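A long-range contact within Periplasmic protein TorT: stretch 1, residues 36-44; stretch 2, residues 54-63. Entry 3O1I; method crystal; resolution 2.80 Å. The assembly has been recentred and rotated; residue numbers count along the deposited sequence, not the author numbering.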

# COMPACT_ATOMS: atom_id res chain seq x y z
N VAL D 36 -25.65 6.77 31.91
CA VAL D 36 -24.71 7.88 31.72
C VAL D 36 -24.49 8.23 30.25
O VAL D 36 -25.04 7.59 29.35
N ASN D 37 -23.69 9.26 30.03
CA ASN D 37 -23.35 9.75 28.71
C ASN D 37 -21.87 9.48 28.46
O ASN D 37 -20.99 10.27 28.82
N LEU D 38 -21.60 8.33 27.85
CA LEU D 38 -20.23 7.91 27.58
C LEU D 38 -19.88 7.89 26.09
O LEU D 38 -20.60 7.32 25.26
N ARG D 39 -18.77 8.54 25.78
CA ARG D 39 -18.26 8.60 24.42
C ARG D 39 -16.89 7.98 24.46
O ARG D 39 -16.14 8.16 25.42
N VAL D 40 -16.56 7.23 23.42
CA VAL D 40 -15.28 6.55 23.34
C VAL D 40 -14.34 7.03 22.23
O VAL D 40 -14.72 7.10 21.06
N LEU D 41 -13.12 7.37 22.62
CA LEU D 41 -12.10 7.82 21.68
C LEU D 41 -10.88 6.92 21.83
O LEU D 41 -10.26 6.87 22.90
N GLU D 42 -10.52 6.22 20.76
CA GLU D 42 -9.38 5.32 20.80
C GLU D 42 -8.21 5.92 20.04
O GLU D 42 -8.35 6.34 18.89
N ALA D 43 -7.06 5.96 20.70
CA ALA D 43 -5.84 6.53 20.14
C ALA D 43 -5.30 5.84 18.88
O ALA D 43 -4.28 6.27 18.32
N GLY D 44 -5.98 4.78 18.45
CA GLY D 44 -5.54 4.06 17.27
C GLY D 44 -4.23 3.30 17.40
O GLY D 44 -3.81 2.65 16.44
N GLN D 54 -4.28 14.77 22.37
CA GLN D 54 -5.29 15.58 21.69
C GLN D 54 -6.70 15.06 21.98
O GLN D 54 -7.60 15.84 22.27
N GLN D 55 -6.90 13.75 21.91
CA GLN D 55 -8.22 13.16 22.18
C GLN D 55 -8.57 13.42 23.63
O GLN D 55 -9.74 13.52 24.01
N LEU D 56 -7.52 13.54 24.44
CA LEU D 56 -7.65 13.81 25.87
C LEU D 56 -8.13 15.25 26.00
O LEU D 56 -8.99 15.56 26.82
N ALA D 57 -7.56 16.12 25.17
CA ALA D 57 -7.93 17.53 25.15
C ALA D 57 -9.29 17.65 24.46
O ALA D 57 -10.05 18.57 24.73
N LEU D 58 -9.58 16.72 23.56
CA LEU D 58 -10.85 16.73 22.85
C LEU D 58 -11.94 16.38 23.84
O LEU D 58 -13.04 16.93 23.78
N CYS D 59 -11.64 15.47 24.75
CA CYS D 59 -12.63 15.08 25.75
C CYS D 59 -13.09 16.31 26.52
O CYS D 59 -14.28 16.58 26.62
N THR D 60 -12.12 17.06 27.04
CA THR D 60 -12.42 18.27 27.80
C THR D 60 -13.33 19.22 27.01
O THR D 60 -14.39 19.61 27.50
N GLN D 61 -12.91 19.56 25.79
CA GLN D 61 -13.68 20.45 24.91
C GLN D 61 -15.11 19.95 24.80
O GLN D 61 -16.05 20.73 24.69
N TRP D 62 -15.28 18.63 24.83
CA TRP D 62 -16.60 18.03 24.74
C TRP D 62 -17.34 18.26 26.05
O TRP D 62 -18.56 18.09 26.14
N GLY D 63 -16.58 18.65 27.07
CA GLY D 63 -17.15 18.92 28.37
C GLY D 63 -17.35 17.67 29.21
O GLY D 63 -18.41 17.46 29.79

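The contact is a small, mixed packing of a β-strand against a nearly antiparallel helix, apolar around Leu41 and more polar at its ends, made by side chains and, in places, by the backbone, and lacking any clear hydrogen bond across the interface. The axes of strand 37-42 and helix 54-62 run at 161° to each other and approach to 9.2 Å, and 444 Å² of surface is buried in total. The CA-to-CB bonds alternate along the strand: Asn37, Arg39 and Leu41 toward the helix, Leu38 and Val40 away and without contact. From the helix, Gln55, Leu58 and Trp62 point toward the strand, a spacing of three and four residues that places them along one side, with Cys59 set sideways.

Leu41, in the m,t rotamer, packs against Gln55, Leu58 and Cys59. Its CD1 lies 3.4 Å from Leu58 CD2, the chi1 t, chi2 p rotamer of Leu58 bringing that methyl within reach, and 4.2 Å from Cys59 SG. The same CD1 of Leu41 is 3.4 Å from the backbone O of Gln55. Cys59, with chi1 m, is covalently bonded to a group elsewhere in the structure.

Farther along the helix, Trp62 (chi1 t, chi2 62°) has the largest area covered by the other stretch, 103 Å². Arg39 CB sits over one face of its indole, 4.1 Å from the centroid of the six-membered ring, in a CH-pi contact. The arginine chain is extended, with chi1 to chi3 all t, and carries its guanidinium past the ring; Arg39 NH1 comes within 3.1 Å of Trp62 NE1, but both are donors, so no hydrogen bond joins them. Asn37, with chi1 t, has 36 Å² covered.

At the other end, the Gln55 side chain (m,t) reaches the backbone of Glu42 and Ala43, where its amide orientation is uncertain.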

# COMPACT_ATOMS: atom_id res chain seq x y z
CB VAL D 36 -23.33 7.59 32.36
CG1 VAL D 36 -23.50 7.19 33.82
CG2 VAL D 36 -22.60 6.52 31.58
CB ASN D 37 -23.65 11.25 28.63
CG ASN D 37 -23.09 11.90 27.39
OD1 ASN D 37 -23.36 11.47 26.27
ND2 ASN D 37 -22.29 12.95 27.58
CB LEU D 38 -20.01 6.52 28.20
CG LEU D 38 -18.69 5.75 28.05
CD1 LEU D 38 -18.64 5.05 26.71
CD2 LEU D 38 -17.51 6.70 28.23
CB ARG D 39 -18.17 10.05 23.93
CG ARG D 39 -17.96 10.20 22.42
CD ARG D 39 -18.41 11.60 21.97
NE ARG D 39 -18.32 11.81 20.53
CZ ARG D 39 -18.82 12.88 19.91
NH1 ARG D 39 -19.45 13.82 20.61
NH2 ARG D 39 -18.70 13.01 18.60
CB VAL D 40 -15.52 5.04 23.17
CG1 VAL D 40 -15.85 4.42 24.52
CG2 VAL D 40 -16.69 4.81 22.20
CB LEU D 41 -11.66 9.26 21.97
CG LEU D 41 -12.71 10.37 22.05
CD1 LEU D 41 -11.96 11.71 22.10
CD2 LEU D 41 -13.67 10.32 20.86
CB GLU D 42 -9.77 3.95 20.24
CG GLU D 42 -10.09 3.93 18.75
CD GLU D 42 -8.92 3.45 17.93
OE1 GLU D 42 -9.02 3.49 16.68
OE2 GLU D 42 -7.89 3.03 18.52
CB ALA D 43 -4.75 6.55 21.20
CB GLN D 54 -5.01 15.60 20.17
CG GLN D 54 -3.57 15.97 19.78
CD GLN D 54 -3.11 17.34 20.29
OE1 GLN D 54 -3.68 18.37 19.95
NE2 GLN D 54 -2.05 17.34 21.11
CB GLN D 55 -8.21 11.65 21.92
CG GLN D 55 -8.01 11.26 20.46
CD GLN D 55 -8.35 9.80 20.20
OE1 GLN D 55 -7.73 8.90 20.76
NE2 GLN D 55 -9.35 9.56 19.34
CB LEU D 56 -6.28 13.64 26.52
CG LEU D 56 -6.18 13.28 28.00
CD1 LEU D 56 -7.14 12.14 28.33
CD2 LEU D 56 -4.74 12.91 28.31
CB ALA D 57 -6.87 18.33 24.39
CB LEU D 58 -10.85 15.70 21.72
CG LEU D 58 -12.24 15.36 21.16
CD1 LEU D 58 -12.95 16.61 20.67
CD2 LEU D 58 -12.08 14.37 20.03
CB CYS D 59 -12.04 14.05 26.72
SG CYS D 59 -12.17 12.30 26.21
CB THR D 60 -11.12 19.03 28.20
OG1 THR D 60 -10.50 19.59 27.03
CG2 THR D 60 -10.14 18.07 28.86
CB GLN D 61 -13.04 20.52 23.52
CG GLN D 61 -11.54 20.83 23.53
CD GLN D 61 -10.94 21.00 22.14
OE1 GLN D 61 -11.18 20.19 21.24
NE2 GLN D 61 -10.14 22.05 21.96
CB TRP D 62 -16.48 16.53 24.47
CG TRP D 62 -17.79 15.84 24.25
CD1 TRP D 62 -18.69 16.08 23.25
CD2 TRP D 62 -18.33 14.75 25.02
NE1 TRP D 62 -19.75 15.21 23.34
CE2 TRP D 62 -19.55 14.38 24.41
CE3 TRP D 62 -17.88 14.05 26.15
CZ2 TRP D 62 -20.34 13.34 24.91
CZ3 TRP D 62 -18.67 13.02 26.64
CH2 TRP D 62 -19.89 12.67 26.02